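Local coordinates for epidermal growth factor receptor pathway substrate 8-like protein 1 (Mus musculus, PDB 2CY5), which probably acts as an adaptor in epidermal growth factor receptor signalling, its phosphotyrosine-binding (PTB) domain being of the kind that recognises short peptide motifs, at residues 9-13 / 121-125; 78-83 / 95-100; 16-20 / 36-40; 52-56 / 125-129. Numbering follows the deposited sequence.

All four contacts belong to one PTB domain, of the PH superfold, and reach its antiparallel sheet. Interactions 1 and 4, centres about 6 Å apart, set adjacent strands 9-20 and 49-55 against helix 118-133 and share D125 and the calcium ion. Interaction 2, the hairpin 79-85/94-99, touches both, its centre about 13 and 11 Å from theirs. Interaction 3 lies about 21 Å from interaction 1 between centres. Interactions 3 and 2 come in series inside the loop closed by interaction 1; interaction 4 ends on the same helix. Helix 118-133 thus closes one end of the sheet, joining first strand, second strand and hairpin, while helix 30-42 packs at the other end of strand 9-20.

Interaction 1 (9-13 / 121-125); sequences SQYHV and LIRED. With CA (calcium ion), chain B.
Strand 9-13, in extended conformation, runs across helix segment 121-125, axes 10.3 Å apart at closest and N-to-C directions 146° apart, obliquely antiparallel. The CA atoms of Y11 and I122 lie 7.6 Å apart, and S9, Y11 and V13 direct their CA-to-CB bonds at the helix. L121 comes first: its CD2 sits 4.2 Å from Y11 CE2, at the more exposed margin. I122 (m,t), a branched apolar residue suited to a buried helix face, lies over the tyrosine ring, CG1 3.7 Å from the Y11 ring centroid and 16° off its normal, a CH-pi contact; its CD1 reaches V13 CG1 at 3.5 Å. One turn on from L121, whose O accepts the D125 N hydrogen bond at 3.2 Å, D125 (chi1 t) turns its carboxylate to the strand. Y11 (chi1 m) projects its phenol so that OH donates to D125 OD2 at 2.7 Å, that oxygen lying at the ring edge. D125 OD1 binds calcium at 2.4 Å; five waters and the carbonyl of A6 complete the shell. Water 1, a calcium ligand, lies 3.0 Å from S9 OG and 2.9 Å from D125 OD2. The helix is the C-terminal one that packs on the sheet in PTB domains. One carboxylate thus serves two roles, OD1 for the metal and OD2 for the phenol, so the calcium offsets the charge of an aspartate that also fixes the buried tyrosine.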
loop_
_atom_site.group_PDB
_atom_site.type_symbol
_atom_site.label_atom_id
_atom_site.label_comp_id
_atom_site.label_asym_id
_atom_site.label_seq_id
_atom_site.Cartn_x
_atom_site.Cartn_y
_atom_site.Cartn_z
ATOM N N SER A 9 10.654 18.244 9.129
ATOM C CA SER A 9 9.938 19.379 8.632
ATOM C C SER A 9 8.608 18.796 8.141
ATOM O O SER A 9 8.531 17.551 7.795
ATOM C CB SER A 9 10.656 19.962 7.409
ATOM O OG SER A 9 12.021 20.290 7.622
ATOM N N GLN A 10 7.612 19.645 8.047
ATOM C CA GLN A 10 6.273 19.279 7.423
ATOM C C GLN A 10 5.815 20.209 6.392
ATOM O O GLN A 10 6.122 21.420 6.388
ATOM C CB GLN A 10 5.109 19.196 8.348
ATOM C CG GLN A 10 5.411 19.710 9.684
ATOM C CD GLN A 10 4.194 19.557 10.580
ATOM O OE1 GLN A 10 4.024 18.520 11.253
ATOM N NE2 GLN A 10 3.295 20.553 10.507
ATOM N N TYR A 11 5.038 19.677 5.477
ATOM C CA TYR A 11 4.517 20.429 4.369
ATOM C C TYR A 11 3.046 20.004 4.122
ATOM O O TYR A 11 2.655 18.799 4.376
ATOM C CB TYR A 11 5.271 20.043 3.118
ATOM C CG TYR A 11 6.729 20.209 3.333
ATOM C CD1 TYR A 11 7.530 19.109 3.736
ATOM C CD2 TYR A 11 7.337 21.467 3.131
ATOM C CE1 TYR A 11 8.929 19.231 3.924
ATOM C CE2 TYR A 11 8.774 21.600 3.280
ATOM C CZ TYR A 11 9.541 20.508 3.651
ATOM O OH TYR A 11 10.868 20.546 3.770
ATOM N N HIS A 12 2.207 20.969 3.818
ATOM C CA HIS A 12 0.866 20.561 3.437
ATOM C C HIS A 12 0.924 20.262 1.925
ATOM O O HIS A 12 1.537 21.032 1.150
ATOM C CB HIS A 12 -0.127 21.648 3.668
ATOM C CG HIS A 12 -0.384 21.890 5.123
ATOM N ND1 HIS A 12 -1.574 21.544 5.729
ATOM C CD2 HIS A 12 0.431 22.348 6.100
ATOM C CE1 HIS A 12 -1.470 21.786 7.016
ATOM N NE2 HIS A 12 -0.264 22.274 7.264
ATOM N N VAL A 13 0.317 19.120 1.512
ATOM C CA VAL A 13 0.294 18.840 0.095
ATOM C C VAL A 13 -1.095 18.259 -0.204
ATOM O O VAL A 13 -1.798 17.899 0.730
ATOM C CB VAL A 13 1.359 17.696 -0.262
ATOM C CG1 VAL A 13 2.764 18.177 0.103
ATOM C CG2 VAL A 13 0.989 16.458 0.491
ATOM N N LEU A 121 11.002 22.161 -3.157
ATOM C CA LEU A 121 11.566 22.294 -1.784
ATOM C C LEU A 121 11.409 21.007 -1.090
ATOM O O LEU A 121 12.283 20.577 -0.342
ATOM C CB LEU A 121 10.793 23.384 -1.037
ATOM C CG LEU A 121 11.241 23.798 0.372
ATOM C CD1 LEU A 121 12.580 24.464 0.282
ATOM C CD2 LEU A 121 10.309 24.807 1.041
ATOM N N ILE A 122 10.324 20.284 -1.378
ATOM C CA ILE A 122 10.132 19.000 -0.606
ATOM C C ILE A 122 11.059 17.930 -1.143
ATOM O O ILE A 122 11.598 17.138 -0.344
ATOM C CB ILE A 122 8.611 18.488 -0.672
ATOM C CG1 ILE A 122 7.610 19.570 -0.110
ATOM C CG2 ILE A 122 8.485 17.212 0.151
ATOM C CD1 ILE A 122 6.062 19.289 -0.509
ATOM N N ARG A 123 11.218 17.885 -2.484
ATOM C CA ARG A 123 12.175 17.003 -3.154
ATOM C C ARG A 123 13.576 17.200 -2.555
ATOM O O ARG A 123 14.222 16.208 -2.200
ATOM C CB ARG A 123 12.234 17.291 -4.640
ATOM C CG ARG A 123 13.360 16.469 -5.327
ATOM C CD ARG A 123 13.606 17.010 -6.702
ATOM N NE ARG A 123 14.381 18.211 -6.434
ATOM C CZ ARG A 123 15.638 18.147 -5.979
ATOM N NH1 ARG A 123 16.231 16.972 -5.763
ATOM N NH2 ARG A 123 16.277 19.268 -5.712
ATOM N N GLU A 124 14.008 18.439 -2.354
ATOM C CA GLU A 124 15.375 18.595 -1.832
ATOM C C GLU A 124 15.455 18.101 -0.478
ATOM O O GLU A 124 16.465 17.551 -0.190
ATOM C CB GLU A 124 15.836 20.093 -1.801
ATOM C CG GLU A 124 16.314 20.650 -3.089
ATOM C CD GLU A 124 16.565 22.215 -2.825
ATOM O OE1 GLU A 124 15.644 23.089 -3.091
ATOM O OE2 GLU A 124 17.640 22.522 -2.256
ATOM N N ASP A 125 14.441 18.283 0.363
ATOM C CA ASP A 125 14.461 17.824 1.721
ATOM C C ASP A 125 14.493 16.290 1.824
ATOM O O ASP A 125 15.357 15.654 2.510
ATOM C CB ASP A 125 13.213 18.376 2.424
ATOM C CG ASP A 125 13.238 18.113 3.943
ATOM O OD1 ASP A 125 14.273 17.643 4.441
ATOM O OD2 ASP A 125 12.284 18.431 4.655
HETATM CA CA CA B . 15.522 17.716 6.460
HETATM O O HOH W 1 13.259 17.557 7.220
HETATM O O HOH W 2 16.761 16.683 4.847
HETATM O O HOH W 3 15.522 15.612 7.679
HETATM O O HOH W 4 15.854 19.901 5.670
HETATM O O HOH W 5 17.850 18.119 7.005
#

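Interaction 2 (78-83 / 95-100); sequences AIVRCD and LLLVCQ
Strands 79-83 and 95-99 pair antiparallel, their axes 4.6 Å apart at closest and 166° between directions, with A78 in a 3-10 conformation just before. Backbone hydrogen bonds set the register: Q100 N to A78 O 2.9 Å, V98 N to R81 O 2.8 Å, D83 N to L96 O 2.9 Å and L96 N to D83 O 2.7 Å. Both V80 N (2.8 Å) and R81 N (3.2 Å) donate to V98 O, making a classic beta bulge; V80, at phi/psi -105/-22, takes its helix-like first position, and the register shifts by one. I79-C99 and C82-L97 are non-hydrogen-bonded pairs, R81-V98 and D83-L96 hydrogen-bonded ones. This hairpin carries the outer strand 79-85 of the PTB fold, beside which peptide ligands add as a further strand in many relatives. Apolar or small I79, C82, L97 and C99 suit a face buried under helix 118-133 (I126, L130): L97 CD2 lies 3.8 Å from both I79 CG2 and C82 CB. On the face of R81, D83, L96 and V98, V30 of helix 30-42 packs on the first three; at its more exposed margin charged R81, chi1 to chi3 all t, forms a salt bridge within its own strand, R81 NH2 to D83 OD1 3.2 Å.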
loop_
_atom_site.group_PDB
_atom_site.type_symbol
_atom_site.label_atom_id
_atom_site.label_comp_id
_atom_site.label_asym_id
_atom_site.label_seq_id
_atom_site.Cartn_x
_atom_site.Cartn_y
_atom_site.Cartn_z
ATOM N N ALA A 78 12.721 2.276 2.044
ATOM C CA ALA A 78 11.655 1.996 1.079
ATOM C C ALA A 78 11.592 3.014 -0.060
ATOM O O ALA A 78 11.003 2.734 -1.076
ATOM C CB ALA A 78 10.278 1.991 1.852
ATOM N N ILE A 79 12.185 4.199 0.024
ATOM C CA ILE A 79 12.069 5.158 -1.134
ATOM C C ILE A 79 13.070 4.900 -2.225
ATOM O O ILE A 79 14.245 4.945 -1.993
ATOM C CB ILE A 79 12.185 6.639 -0.531
ATOM C CG1 ILE A 79 11.117 6.734 0.552
ATOM C CG2 ILE A 79 12.062 7.699 -1.563
ATOM C CD1 ILE A 79 11.054 8.104 1.227
ATOM N N VAL A 80 12.676 4.708 -3.448
ATOM C CA VAL A 80 13.637 4.340 -4.424
ATOM C C VAL A 80 13.871 5.534 -5.244
ATOM O O VAL A 80 14.879 5.590 -5.880
ATOM C CB VAL A 80 13.205 3.069 -5.293
ATOM C CG1 VAL A 80 12.055 2.269 -4.673
ATOM C CG2 VAL A 80 12.566 3.492 -6.561
ATOM N N ARG A 81 12.948 6.491 -5.291
ATOM C CA ARG A 81 13.194 7.701 -6.089
ATOM C C ARG A 81 12.328 8.889 -5.657
ATOM O O ARG A 81 11.108 8.710 -5.332
ATOM C CB ARG A 81 12.873 7.528 -7.554
ATOM C CG ARG A 81 13.393 8.764 -8.259
ATOM C CD ARG A 81 13.771 8.514 -9.761
ATOM N NE ARG A 81 14.193 9.725 -10.421
ATOM C CZ ARG A 81 14.071 9.918 -11.711
ATOM N NH1 ARG A 81 13.579 8.944 -12.488
ATOM N NH2 ARG A 81 14.300 11.141 -12.188
ATOM N N CYS A 82 12.862 10.137 -5.777
ATOM C CA CYS A 82 11.995 11.259 -5.402
ATOM C C CYS A 82 12.301 12.344 -6.423
ATOM O O CYS A 82 13.487 12.622 -6.592
ATOM C CB CYS A 82 12.392 11.725 -3.971
ATOM S SG CYS A 82 11.420 13.206 -3.571
ATOM N N ASP A 83 11.324 12.912 -7.142
ATOM C CA ASP A 83 11.593 13.955 -8.139
ATOM C C ASP A 83 10.472 14.964 -8.082
ATOM O O ASP A 83 9.456 14.779 -7.357
ATOM C CB ASP A 83 11.634 13.419 -9.479
ATOM C CG ASP A 83 12.556 14.297 -10.463
ATOM O OD1 ASP A 83 12.788 13.950 -11.633
ATOM O OD2 ASP A 83 13.035 15.361 -10.052
ATOM N N LEU A 95 5.224 16.536 -6.927
ATOM C CA LEU A 95 6.220 15.835 -6.208
ATOM C C LEU A 95 5.990 14.293 -6.570
ATOM O O LEU A 95 4.872 13.732 -6.421
ATOM C CB LEU A 95 5.988 15.998 -4.718
ATOM C CG LEU A 95 6.975 15.041 -3.965
ATOM C CD1 LEU A 95 8.455 15.473 -4.078
ATOM C CD2 LEU A 95 6.621 15.049 -2.344
ATOM N N LEU A 96 6.991 13.632 -7.088
ATOM C CA LEU A 96 6.811 12.217 -7.379
ATOM C C LEU A 96 7.641 11.435 -6.417
ATOM O O LEU A 96 8.859 11.738 -6.119
ATOM C CB LEU A 96 7.272 12.006 -8.779
ATOM C CG LEU A 96 6.893 10.715 -9.492
ATOM C CD1 LEU A 96 7.173 10.817 -10.984
ATOM C CD2 LEU A 96 7.749 9.776 -8.955
ATOM N N LEU A 97 7.052 10.433 -5.794
ATOM C CA LEU A 97 7.824 9.519 -4.902
ATOM C C LEU A 97 7.612 8.058 -5.365
ATOM O O LEU A 97 6.470 7.623 -5.537
ATOM C CB LEU A 97 7.395 9.579 -3.415
ATOM C CG LEU A 97 7.875 10.633 -2.504
ATOM C CD1 LEU A 97 7.029 10.468 -1.163
ATOM C CD2 LEU A 97 9.340 10.306 -2.228
ATOM N N VAL A 98 8.677 7.326 -5.632
ATOM C CA VAL A 98 8.472 5.913 -5.980
ATOM C C VAL A 98 8.931 5.171 -4.735
ATOM O O VAL A 98 10.073 5.411 -4.248
ATOM C CB VAL A 98 9.348 5.550 -7.149
ATOM C CG1 VAL A 98 9.188 3.913 -7.491
ATOM C CG2 VAL A 98 9.131 6.559 -8.308
ATOM N N CYS A 99 8.116 4.222 -4.166
ATOM C CA CYS A 99 8.530 3.492 -2.966
ATOM C C CYS A 99 8.467 1.966 -3.361
ATOM O O CYS A 99 7.701 1.579 -4.316
ATOM C CB CYS A 99 7.498 3.733 -1.889
ATOM S SG CYS A 99 7.637 5.472 -1.530
ATOM N N GLN A 100 9.222 1.153 -2.659
ATOM C CA GLN A 100 9.115 -0.351 -2.879
ATOM C C GLN A 100 8.883 -0.793 -1.462
ATOM O O GLN A 100 9.827 -0.777 -0.603
ATOM C CB GLN A 100 10.460 -0.943 -3.416
ATOM C CG GLN A 100 10.459 -2.576 -3.460
ATOM C CD GLN A 100 9.212 -3.050 -4.243
ATOM O OE1 GLN A 100 8.197 -3.478 -3.675
ATOM N NE2 GLN A 100 9.274 -2.941 -5.518
#

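Interaction 3 (16-20 / 36-40); sequences LVTFC and KLAVM
Strand 16-20 and helix segment 36-40 cross at 114°, axes 10.0 Å apart at closest, with V17 and L37 the nearest CA pair at 7.7 Å. L16, at phi/psi -104/-50, opens a classic beta bulge: it and V17 both face F111 of the next strand. V17 (chi1 p), compact and branched, fits between two helix side chains, CG1 3.7 Å from L37 CD1 and CG2 3.3 Å from CE of M40, a selenomethionine (m,t,p). T18 points away from the helix. F19 (chi1 p) meets both K36 and M40: K36 CE lies over one ring face, 3.9 Å from the F19 centroid and 18° off the normal, a CH-pi contact of the extended lysine stem, while M40 SE approaches obliquely, 4.4 Å from that centroid, as a Met-aromatic contact. The all-t K36 carries its ammonium past the ring to water 6, NZ to water 2.8 Å, and this water donates to C20 O at 3.0 Å. C20, whose CA-to-CB bond points away from the helix, forms through SG a disulfide with C20 of the second subunit, tying the contact to the dimer. The seam joins the first strand to a helix inserted before the second, an addition to the PH superfold found in many PTB domains.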
loop_
_atom_site.group_PDB
_atom_site.type_symbol
_atom_site.label_atom_id
_atom_site.label_comp_id
_atom_site.label_asym_id
_atom_site.label_seq_id
_atom_site.Cartn_x
_atom_site.Cartn_y
_atom_site.Cartn_z
ATOM N N LEU A 16 -2.471 13.230 -5.063
ATOM C CA LEU A 16 -3.288 13.141 -6.256
ATOM C C LEU A 16 -3.581 11.652 -6.588
ATOM O O LEU A 16 -4.712 11.370 -6.843
ATOM C CB LEU A 16 -2.571 13.699 -7.449
ATOM C CG LEU A 16 -2.244 15.221 -7.202
ATOM C CD1 LEU A 16 -1.598 15.750 -8.553
ATOM C CD2 LEU A 16 -3.586 15.959 -7.004
ATOM N N VAL A 17 -2.583 10.761 -6.645
ATOM C CA VAL A 17 -2.854 9.340 -7.036
ATOM C C VAL A 17 -1.619 8.477 -6.612
ATOM O O VAL A 17 -0.496 9.030 -6.406
ATOM C CB VAL A 17 -2.948 9.286 -8.662
ATOM C CG1 VAL A 17 -1.573 9.240 -9.350
ATOM C CG2 VAL A 17 -3.688 7.985 -9.010
ATOM N N THR A 18 -1.842 7.183 -6.322
ATOM C CA THR A 18 -0.799 6.224 -6.087
ATOM C C THR A 18 -1.145 5.067 -7.059
ATOM O O THR A 18 -2.361 4.626 -7.101
ATOM C CB THR A 18 -0.879 5.753 -4.718
ATOM O OG1 THR A 18 -0.520 6.799 -3.790
ATOM C CG2 THR A 18 0.096 4.534 -4.541
ATOM N N PHE A 19 -0.220 4.556 -7.842
ATOM C CA PHE A 19 -0.521 3.441 -8.717
ATOM C C PHE A 19 0.680 2.521 -8.780
ATOM O O PHE A 19 1.821 2.977 -8.527
ATOM C CB PHE A 19 -0.998 3.960 -10.117
ATOM C CG PHE A 19 0.061 4.688 -10.938
ATOM C CD1 PHE A 19 1.084 4.018 -11.515
ATOM C CD2 PHE A 19 -0.053 6.099 -11.085
ATOM C CE1 PHE A 19 2.084 4.732 -12.290
ATOM C CE2 PHE A 19 0.912 6.840 -11.844
ATOM C CZ PHE A 19 1.963 6.175 -12.432
ATOM N N CYS A 20 0.475 1.226 -9.047
ATOM C CA CYS A 20 1.575 0.227 -8.984
ATOM C C CYS A 20 2.310 0.326 -10.300
ATOM O O CYS A 20 1.730 0.636 -11.378
ATOM C CB CYS A 20 0.976 -1.304 -8.892
ATOM S SG CYS A 20 -0.132 -1.095 -7.382
ATOM N N LYS A 36 0.986 9.088 -17.647
ATOM C CA LYS A 36 -0.077 8.171 -17.160
ATOM C C LYS A 36 -0.903 8.959 -16.141
ATOM O O LYS A 36 -2.116 8.801 -16.121
ATOM C CB LYS A 36 0.579 6.966 -16.553
ATOM C CG LYS A 36 -0.406 6.042 -15.802
ATOM C CD LYS A 36 0.260 4.657 -15.558
ATOM C CE LYS A 36 -0.816 3.738 -14.703
ATOM N NZ LYS A 36 -0.413 2.282 -14.897
ATOM N N LEU A 37 -0.294 9.861 -15.300
ATOM C CA LEU A 37 -1.132 10.683 -14.442
ATOM C C LEU A 37 -2.198 11.518 -15.204
ATOM O O LEU A 37 -3.335 11.595 -14.765
ATOM C CB LEU A 37 -0.303 11.712 -13.592
ATOM C CG LEU A 37 -1.042 12.774 -12.834
ATOM C CD1 LEU A 37 -1.656 12.155 -11.580
ATOM C CD2 LEU A 37 0.053 13.907 -12.461
ATOM N N ALA A 38 -1.828 12.136 -16.322
ATOM C CA ALA A 38 -2.770 12.938 -17.097
ATOM C C ALA A 38 -3.840 11.946 -17.659
ATOM O O ALA A 38 -5.020 12.335 -17.634
ATOM C CB ALA A 38 -2.125 13.625 -18.318
ATOM N N VAL A 39 -3.451 10.758 -18.147
ATOM C CA VAL A 39 -4.521 9.803 -18.680
ATOM C C VAL A 39 -5.506 9.503 -17.543
ATOM O O VAL A 39 -6.734 9.585 -17.696
ATOM C CB VAL A 39 -3.879 8.551 -19.219
ATOM C CG1 VAL A 39 -4.922 7.496 -19.617
ATOM C CG2 VAL A 39 -3.128 8.899 -20.487
HETATM N N MSE A 40 -4.963 9.177 -16.351
HETATM C CA MSE A 40 -5.806 8.849 -15.210
HETATM C C MSE A 40 -6.693 9.950 -14.878
HETATM O O MSE A 40 -7.880 9.783 -14.474
HETATM C CB MSE A 40 -4.959 8.390 -13.918
HETATM C CG MSE A 40 -4.376 7.100 -14.325
HETATM SE SE MSE A 40 -3.113 6.610 -12.840
HETATM C CE MSE A 40 -4.618 6.113 -11.569
HETATM O O HOH W 6 2.220 1.898 -14.023
#

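Interaction 4 (52-56 / 125-129); sequences LLRVS and DIQGA. With CA (calcium ion), chain B.
Strand 52-55, extended with phi near -100° and psi near 120°, and helix segment 125-129 have N-to-C directions 31° apart and axes 9.8 Å apart at closest. V55 and I126 have CA atoms 6.5 Å apart, S56 and A129 7.4 Å; within the helix A129 N donates to D125 O at 2.9 Å. L53 and V55 turn their CA-to-CB bonds to the helix, whereas R54 turns away. V55 (chi1 t) is the hub: its small branched side chain puts CG2 3.7 Å from I126 CG1 and CG1 4.2 Å from A129 CB, and the short alanine lets the chain just past the strand lie close, S56 O being 4.1 Å from A129 CB. I126 (m,t) extends its CD1 to a looser 4.5 Å from L53 CD2. At the polar margin D125 OD2 lies 3.7 Å from V55 CB and accepts a hydrogen bond from Y11 OH, while D125 OD1 binds calcium at 2.4 Å. The calcium ligand water 1, 3.2 Å from V55 O and 2.9 Å from D125 OD2, sits between strand end, helix and metal. Strand 49-55 is hydrogen-bonded between strands 9-20 and 59-63; helix 118-133, C-terminal in the PTB fold, packs across it and strand 9-20 and reaches the hairpin, where I126 touches C82 and L97.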
loop_
_atom_site.group_PDB
_atom_site.type_symbol
_atom_site.label_atom_id
_atom_site.label_comp_id
_atom_site.label_asym_id
_atom_site.label_seq_id
_atom_site.Cartn_x
_atom_site.Cartn_y
_atom_site.Cartn_z
ATOM N N LEU A 52 -0.802 16.144 5.244
ATOM C CA LEU A 52 0.450 16.645 5.881
ATOM C C LEU A 52 1.587 15.690 5.609
ATOM O O LEU A 52 1.577 14.561 6.095
ATOM C CB LEU A 52 0.307 16.611 7.386
ATOM C CG LEU A 52 1.037 17.695 8.169
ATOM C CD1 LEU A 52 1.455 18.912 7.331
ATOM C CD2 LEU A 52 0.025 18.113 9.264
ATOM N N LEU A 53 2.604 16.148 4.877
ATOM C CA LEU A 53 3.750 15.293 4.556
ATOM C C LEU A 53 4.949 15.697 5.471
ATOM O O LEU A 53 5.384 16.910 5.535
ATOM C CB LEU A 53 4.078 15.403 3.033
ATOM C CG LEU A 53 5.185 14.429 2.558
ATOM C CD1 LEU A 53 5.368 14.392 0.993
ATOM C CD2 LEU A 53 6.573 14.932 3.040
ATOM N N ARG A 54 5.363 14.759 6.300
ATOM C CA ARG A 54 6.435 14.979 7.236
ATOM C C ARG A 54 7.736 14.274 6.920
ATOM O O ARG A 54 7.768 13.094 6.607
ATOM C CB ARG A 54 5.894 14.711 8.627
ATOM C CG ARG A 54 6.933 14.978 9.731
ATOM C CD ARG A 54 6.458 14.641 11.201
ATOM N NE ARG A 54 5.299 15.459 11.597
ATOM C CZ ARG A 54 4.514 15.155 12.650
ATOM N NH1 ARG A 54 4.746 14.071 13.416
ATOM N NH2 ARG A 54 3.481 15.917 12.944
ATOM N N VAL A 55 8.865 15.030 6.782
ATOM C CA VAL A 55 10.151 14.357 6.495
ATOM C C VAL A 55 10.971 14.342 7.786
ATOM O O VAL A 55 11.156 15.425 8.396
ATOM C CB VAL A 55 10.843 15.158 5.485
ATOM C CG1 VAL A 55 12.082 14.515 5.053
ATOM C CG2 VAL A 55 9.835 15.367 4.204
ATOM N N SER A 56 11.399 13.176 8.235
ATOM C CA SER A 56 12.230 13.033 9.436
ATOM C C SER A 56 13.424 12.345 9.028
ATOM O O SER A 56 13.535 11.857 7.897
ATOM C CB SER A 56 11.462 12.302 10.492
ATOM O OG SER A 56 11.515 10.950 10.230
ATOM N N ASP A 125 14.441 18.283 0.363
ATOM C CA ASP A 125 14.461 17.824 1.721
ATOM C C ASP A 125 14.493 16.290 1.824
ATOM O O ASP A 125 15.357 15.654 2.510
ATOM C CB ASP A 125 13.213 18.376 2.424
ATOM C CG ASP A 125 13.238 18.113 3.943
ATOM O OD1 ASP A 125 14.273 17.643 4.441
ATOM O OD2 ASP A 125 12.284 18.431 4.655
ATOM N N ILE A 126 13.640 15.658 1.014
ATOM C CA ILE A 126 13.659 14.167 1.056
ATOM C C ILE A 126 14.931 13.697 0.501
ATOM O O ILE A 126 15.539 12.787 1.049
ATOM C CB ILE A 126 12.468 13.600 0.199
ATOM C CG1 ILE A 126 11.189 14.031 1.008
ATOM C CG2 ILE A 126 12.698 12.044 -0.178
ATOM C CD1 ILE A 126 9.824 13.681 0.208
ATOM N N GLN A 127 15.408 14.305 -0.579
ATOM C CA GLN A 127 16.713 13.767 -1.165
ATOM C C GLN A 127 17.902 13.981 -0.142
ATOM O O GLN A 127 18.784 13.120 -0.034
ATOM C CB GLN A 127 17.065 14.512 -2.435
ATOM C CG GLN A 127 18.274 13.918 -3.127
ATOM C CD GLN A 127 18.125 12.408 -3.438
ATOM O OE1 GLN A 127 17.138 12.007 -4.126
ATOM N NE2 GLN A 127 19.087 11.562 -2.929
ATOM N N GLY A 128 17.910 15.121 0.561
ATOM C CA GLY A 128 18.903 15.326 1.632
ATOM C C GLY A 128 18.769 14.254 2.723
ATOM O O GLY A 128 19.819 13.689 3.192
ATOM N N ALA A 129 17.529 13.879 3.058
ATOM C CA ALA A 129 17.338 12.889 4.105
ATOM C C ALA A 129 17.755 11.512 3.576
ATOM O O ALA A 129 18.443 10.773 4.323
ATOM C CB ALA A 129 15.897 12.874 4.709
HETATM CA CA CA B . 15.522 17.716 6.460
HETATM O O HOH W 1 13.259 17.557 7.220
HETATM O O HOH W 2 16.761 16.683 4.847
HETATM O O HOH W 3 15.522 15.612 7.679
HETATM O O HOH W 4 15.854 19.901 5.670
HETATM O O HOH W 5 17.850 18.119 7.005
#